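Local coordinates for protein putative peroxiredoxin MT2298 (Mycobacterium tuberculosis, PDB 5C04) that probably reduces hydrogen peroxide, organic hydroperoxides and peroxynitrite with a reactive cysteine thiol, protecting the bacterium against oxidative stress, at residues H38-T43 with I70-P75; F130-Q135 with Q142-D147. The protein carries 1 engineered substitution. All blocks are in the same frame, centred on the assembly; numbering follows the deposited sequence. Where two conformers were deposited one is given.

Interaction 1. Residues H38-T43 with I70-P75; sequences HPLAFT and ISVGPP. Engineered in segment 38-43: H38 (natural residue Phe).
S71 works on H38 with both atoms of its side chain. CB lies over one face of the engineered imidazole ring, 3.8 Å from the H38 ring centroid and displaced toward the rim, a CH-pi contact. The short serine side chain suits this place, setting a carbon over the ring and a hydroxyl at the carbonyl. OG, anti to its own backbone N (chi1 -165°) in the conformer described, gives its proton to the histidine carbonyl, S71 OG to H38 O being 2.8 Å with the hydroxyl above the carbonyl plane. OG also accepts a proton from water 2, which takes the N-H of A41. Water 1 joins P39 O to V72 N beyond the ends of the two strands, where L40 CD2 meets V72 CG2 at 4.1 Å, an apolar pair suited to leucine and valine. Earlier, H38 N donates to I70 O at 3.0 Å, continuing the parallel pairing of strands 32-37 and 65-71. P39 and T43 belong to the peroxiredoxin PxxxTxxC signature; H38 and P39 pack on C46, by similarity the active-site cysteine, in helix 44-55. Helix 75-85 covers A41 and S71, strand 114-122 flanks P39 and L40, and P74 of the second subunit meets L40.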
loop_
_atom_site.group_PDB
_atom_site.type_symbol
_atom_site.label_atom_id
_atom_site.label_comp_id
_atom_site.label_asym_id
_atom_site.label_seq_id
_atom_site.Cartn_x
_atom_site.Cartn_y
_atom_site.Cartn_z
ATOM N N HIS A 38 6.579 7.280 8.450
ATOM C CA HIS A 38 5.213 7.417 8.940
ATOM C C HIS A 38 4.370 6.222 8.514
ATOM O O HIS A 38 4.703 5.560 7.524
ATOM C CB HIS A 38 4.583 8.736 8.515
ATOM C CG HIS A 38 4.330 8.824 7.064
ATOM N ND1 HIS A 38 3.094 8.525 6.529
ATOM C CD2 HIS A 38 5.152 9.070 6.015
ATOM C CE1 HIS A 38 3.158 8.633 5.219
ATOM N NE2 HIS A 38 4.381 8.964 4.880
ATOM N N PRO A 39 3.302 5.937 9.274
ATOM C CA PRO A 39 2.448 4.794 8.984
ATOM C C PRO A 39 1.825 4.661 7.582
ATOM O O PRO A 39 2.147 3.707 6.864
ATOM C CB PRO A 39 1.364 4.912 10.061
ATOM C CG PRO A 39 2.078 5.461 11.228
ATOM C CD PRO A 39 3.121 6.405 10.656
ATOM N N LEU A 40 0.926 5.560 7.185
ATOM C CA LEU A 40 0.111 5.303 6.009
ATOM C C LEU A 40 -0.448 6.555 5.372
ATOM O O LEU A 40 -1.072 7.394 6.041
ATOM C CB LEU A 40 -1.090 4.421 6.357
ATOM C CG LEU A 40 -0.878 2.915 6.623
ATOM C CD1 LEU A 40 -2.200 2.277 7.060
ATOM C CD2 LEU A 40 -0.284 2.227 5.406
ATOM N N ALA A 41 -0.292 6.641 4.039
ATOM C CA ALA A 41 -1.027 7.622 3.265
ATOM C C ALA A 41 -2.517 7.583 3.563
ATOM O O ALA A 41 -3.077 6.517 3.809
ATOM C CB ALA A 41 -0.812 7.394 1.782
ATOM N N PHE A 42 -3.141 8.759 3.520
ATOM C CA PHE A 42 -4.603 8.898 3.599
ATOM C C PHE A 42 -5.123 8.467 4.954
ATOM O O PHE A 42 -6.271 7.934 5.054
ATOM C CB PHE A 42 -5.358 8.082 2.553
ATOM C CG PHE A 42 -4.939 8.310 1.144
ATOM C CD1 PHE A 42 -5.244 9.483 0.479
ATOM C CD2 PHE A 42 -4.311 7.279 0.441
ATOM C CE1 PHE A 42 -4.888 9.643 -0.870
ATOM C CE2 PHE A 42 -3.954 7.455 -0.885
ATOM C CZ PHE A 42 -4.225 8.627 -1.507
ATOM N N THR A 43 -4.310 8.629 5.986
ATOM C CA THR A 43 -4.775 8.524 7.358
ATOM C C THR A 43 -4.611 9.859 8.089
ATOM O O THR A 43 -3.796 10.707 7.721
ATOM C CB THR A 43 -4.101 7.368 8.136
ATOM O OG1 THR A 43 -2.710 7.620 8.266
ATOM C CG2 THR A 43 -4.350 6.041 7.483
ATOM N N ILE A 70 9.006 8.632 4.342
ATOM C CA ILE A 70 9.098 7.195 3.990
ATOM C C ILE A 70 7.960 6.411 4.617
ATOM O O ILE A 70 7.723 6.500 5.820
ATOM C CB ILE A 70 10.430 6.604 4.506
ATOM C CG1 ILE A 70 11.618 7.430 3.968
ATOM C CG2 ILE A 70 10.563 5.115 4.175
ATOM C CD1 ILE A 70 12.994 7.055 4.519
ATOM N N SER A 71 7.280 5.601 3.801
ATOM C CA SER A 71 6.157 4.809 4.273
ATOM C C SER A 71 6.085 3.549 3.431
ATOM O O SER A 71 6.699 3.499 2.368
ATOM C CB SER A 71 4.882 5.625 4.137
ATOM O OG SER A 71 3.835 5.046 4.894
ATOM N N VAL A 72 5.293 2.567 3.889
ATOM C CA VAL A 72 5.186 1.294 3.166
ATOM C C VAL A 72 4.329 1.332 1.897
ATOM O O VAL A 72 4.262 0.309 1.201
ATOM C CB VAL A 72 4.730 0.145 4.103
ATOM C CG1 VAL A 72 5.741 -0.103 5.218
ATOM C CG2 VAL A 72 3.320 0.363 4.616
ATOM N N GLY A 73 3.715 2.462 1.537
ATOM C CA GLY A 73 2.915 2.521 0.331
ATOM C C GLY A 73 3.742 2.532 -0.933
ATOM O O GLY A 73 4.869 3.021 -0.916
ATOM N N PRO A 74 3.195 2.028 -2.035
ATOM C CA PRO A 74 3.851 2.074 -3.321
ATOM C C PRO A 74 3.706 3.434 -4.000
ATOM O O PRO A 74 2.863 4.243 -3.613
ATOM C CB PRO A 74 3.150 0.974 -4.096
ATOM C CG PRO A 74 1.760 0.999 -3.570
ATOM C CD PRO A 74 1.872 1.382 -2.114
ATOM N N PRO A 75 4.495 3.678 -5.062
ATOM C CA PRO A 75 4.453 5.015 -5.646
ATOM C C PRO A 75 3.095 5.513 -6.123
ATOM O O PRO A 75 2.822 6.668 -5.950
ATOM C CB PRO A 75 5.487 4.948 -6.789
ATOM C CG PRO A 75 6.440 3.917 -6.311
ATOM C CD PRO A 75 5.590 2.877 -5.594
HETATM O O HOH W 1 4.661 2.845 6.877
HETATM O O HOH W 2 1.828 5.036 2.719
#

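Interaction 2. Residues F130-Q135 with Q142-D147; sequences FAEMKQ and QRLWTD
E132 reaches from strand 130-134 to the indole of W145 on helix 143-147, whose axis runs nearly antiparallel to the strand at 9.8 Å. The tightly enclosed part of the contact is polar, and both of these residues are buried. W145 NE1 donates to E132 OE2 over 2.9 Å, and the oxygen lies close to the indole plane, where the N-H points. The donor arrives on the syn side of OE2, 30° out of the carboxylate plane, which is itself turned 75° from the ring. Glutamate suits the place because its chain, extended beyond CG, spans the gap between sheet and helix; tryptophan suits it by joining a single donor to a broad apolar surface, which packs on L34 and V36 of strand 32-37. F130 adds an apolar flank: its CE2 lies 4.0 Å from W145 CD1, the two rings meeting obliquely with planes at 64°.

The solvent-facing rim is formed by L144, an exposed leucine that crosses the phenylalanine at about a right angle. F130 CZ rests 3.9 Å from L144 CB, and CD1 of L144 lies 3.9 Å from E132 OE1. That same oxygen forms a salt bridge with K134 two residues along the strand, at 3.1 Å from K134 NZ.

Both carboxylate oxygens thus have polar partners, OE2 being also hydrogen-bonded to T119 OG1 on strand 114-122. The lysine and threonine would be expected to stabilise the ionised form of E132 despite its burial. Separately, the NE1 to OE2 bond limits rotation of the indole and links the C-terminal helix to the strand.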
loop_
_atom_site.group_PDB
_atom_site.type_symbol
_atom_site.label_atom_id
_atom_site.label_comp_id
_atom_site.label_asym_id
_atom_site.label_seq_id
_atom_site.Cartn_x
_atom_site.Cartn_y
_atom_site.Cartn_z
ATOM N N PHE A 130 20.061 13.123 15.190
ATOM C CA PHE A 130 18.807 13.244 15.895
ATOM C C PHE A 130 18.049 11.949 15.607
ATOM O O PHE A 130 18.114 11.440 14.477
ATOM C CB PHE A 130 18.012 14.454 15.379
ATOM C CG PHE A 130 16.623 14.541 15.924
ATOM C CD1 PHE A 130 16.359 15.079 17.172
ATOM C CD2 PHE A 130 15.545 14.055 15.187
ATOM C CE1 PHE A 130 15.060 15.159 17.667
ATOM C CE2 PHE A 130 14.272 14.111 15.685
ATOM C CZ PHE A 130 14.006 14.629 16.921
ATOM N N ALA A 131 17.350 11.440 16.620
ATOM C CA ALA A 131 16.600 10.183 16.483
ATOM C C ALA A 131 15.442 10.130 17.446
ATOM O O ALA A 131 15.613 10.327 18.651
ATOM C CB ALA A 131 17.517 8.982 16.685
ATOM N N GLU A 132 14.241 9.850 16.929
ATOM C CA GLU A 132 13.104 9.639 17.799
ATOM C C GLU A 132 12.198 8.593 17.177
ATOM O O GLU A 132 12.264 8.350 15.952
ATOM C CB GLU A 132 12.313 10.920 18.005
ATOM C CG GLU A 132 11.556 11.369 16.759
ATOM C CD GLU A 132 10.776 12.653 16.883
ATOM O OE1 GLU A 132 10.643 13.209 18.012
ATOM O OE2 GLU A 132 10.277 13.123 15.821
ATOM N N MET A 133 11.350 8.003 18.009
ATOM C CA MET A 133 10.284 7.132 17.502
ATOM C C MET A 133 9.061 7.200 18.375
ATOM O O MET A 133 9.100 6.805 19.545
ATOM C CB MET A 133 10.735 5.676 17.395
ATOM C CG MET A 133 9.792 4.818 16.556
ATOM S SD MET A 133 10.023 3.036 16.741
ATOM C CE MET A 133 9.378 2.734 18.381
ATOM N N LYS A 134 7.975 7.720 17.811
ATOM C CA LYS A 134 6.681 7.741 18.462
ATOM C C LYS A 134 5.767 6.653 17.896
ATOM O O LYS A 134 5.997 6.132 16.797
ATOM C CB LYS A 134 6.049 9.134 18.336
ATOM C CG LYS A 134 6.933 10.257 18.880
ATOM C CD LYS A 134 7.279 10.037 20.338
ATOM C CE LYS A 134 7.835 11.302 20.975
ATOM N NZ LYS A 134 9.073 11.731 20.272
ATOM N N GLN A 135 4.723 6.319 18.639
ATOM C CA GLN A 135 3.763 5.324 18.202
ATOM C C GLN A 135 2.790 5.879 17.155
ATOM O O GLN A 135 2.667 7.102 16.972
ATOM C CB GLN A 135 2.998 4.764 19.404
ATOM C CG GLN A 135 3.885 4.023 20.400
ATOM C CD GLN A 135 4.540 2.792 19.798
ATOM O OE1 GLN A 135 3.866 1.916 19.271
ATOM N NE2 GLN A 135 5.868 2.738 19.849
ATOM N N GLN A 142 7.404 18.953 15.699
ATOM C CA GLN A 142 8.298 19.312 14.614
ATOM C C GLN A 142 9.319 20.429 14.958
ATOM O O GLN A 142 10.303 20.599 14.273
ATOM C CB GLN A 142 7.508 19.612 13.336
ATOM C CG GLN A 142 6.641 18.429 12.908
ATOM C CD GLN A 142 6.026 18.553 11.519
ATOM O OE1 GLN A 142 6.379 19.435 10.748
ATOM N NE2 GLN A 142 5.094 17.664 11.205
ATOM N N ARG A 143 9.114 21.094 16.089
ATOM C CA ARG A 143 10.149 22.009 16.590
ATOM C C ARG A 143 11.505 21.324 16.812
ATOM O O ARG A 143 12.563 21.909 16.630
ATOM C CB ARG A 143 9.721 22.653 17.915
ATOM C CG ARG A 143 8.393 23.379 17.922
ATOM C CD ARG A 143 8.165 23.955 19.322
ATOM N NE ARG A 143 8.239 22.895 20.338
ATOM C CZ ARG A 143 8.602 23.047 21.612
ATOM N NH1 ARG A 143 8.921 24.246 22.107
ATOM N NH2 ARG A 143 8.631 21.979 22.408
ATOM N N LEU A 144 11.462 20.056 17.204
ATOM C CA LEU A 144 12.666 19.292 17.437
ATOM C C LEU A 144 13.417 19.068 16.117
ATOM O O LEU A 144 14.646 19.023 16.053
ATOM C CB LEU A 144 12.325 17.973 18.129
ATOM C CG LEU A 144 11.430 18.037 19.390
ATOM C CD1 LEU A 144 11.106 16.628 19.881
ATOM C CD2 LEU A 144 12.041 18.855 20.503
ATOM N N TRP A 145 12.651 18.900 15.038
ATOM C CA TRP A 145 13.240 18.670 13.744
ATOM C C TRP A 145 13.963 19.885 13.212
ATOM O O TRP A 145 15.084 19.792 12.782
ATOM C CB TRP A 145 12.144 18.308 12.717
ATOM C CG TRP A 145 11.217 17.169 13.085
ATOM C CD1 TRP A 145 11.269 16.331 14.187
ATOM C CD2 TRP A 145 10.110 16.708 12.296
ATOM N NE1 TRP A 145 10.227 15.428 14.139
ATOM C CE2 TRP A 145 9.525 15.620 12.975
ATOM C CE3 TRP A 145 9.561 17.128 11.078
ATOM C CZ2 TRP A 145 8.424 14.924 12.459
ATOM C CZ3 TRP A 145 8.484 16.440 10.577
ATOM C CH2 TRP A 145 7.914 15.377 11.277
ATOM N N THR A 146 13.287 21.027 13.238
ATOM C CA THR A 146 13.931 22.260 12.810
ATOM C C THR A 146 15.144 22.579 13.695
ATOM O O THR A 146 16.167 23.004 13.190
ATOM C CB THR A 146 12.968 23.457 12.808
ATOM O OG1 THR A 146 12.359 23.600 14.084
ATOM C CG2 THR A 146 11.873 23.284 11.790
ATOM N N ASP A 147 15.035 22.356 15.002
ATOM C CA ASP A 147 16.176 22.595 15.891
ATOM C C ASP A 147 17.376 21.727 15.539
ATOM O O ASP A 147 18.511 22.178 15.538
ATOM C CB ASP A 147 15.779 22.335 17.340
ATOM C CG ASP A 147 16.943 22.479 18.285
ATOM O OD1 ASP A 147 17.367 23.636 18.482
ATOM O OD2 ASP A 147 17.475 21.449 18.759
#

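How the interactions relate
The two interactions lie in series along the chain: 38-43 with 70-75 closes before 130-135 with 142-147 opens. Their centres are 19 Å apart and their nearest atoms about 6 Å, so they do not touch directly. Both reach the same mixed sheet of the thioredoxin fold. Strand 32-37 leads into the loop of interaction 1 and also carries L34 and V36, which touch W145 of interaction 2. R140, in the loop preceding the C-terminal helix, packs against H38 as well as E132 and W145. Interaction 1 lies beside C46, by similarity the active-site cysteine, and reaches the second subunit, whereas interaction 2 closes the C-terminal helix onto the sheet within one subunit.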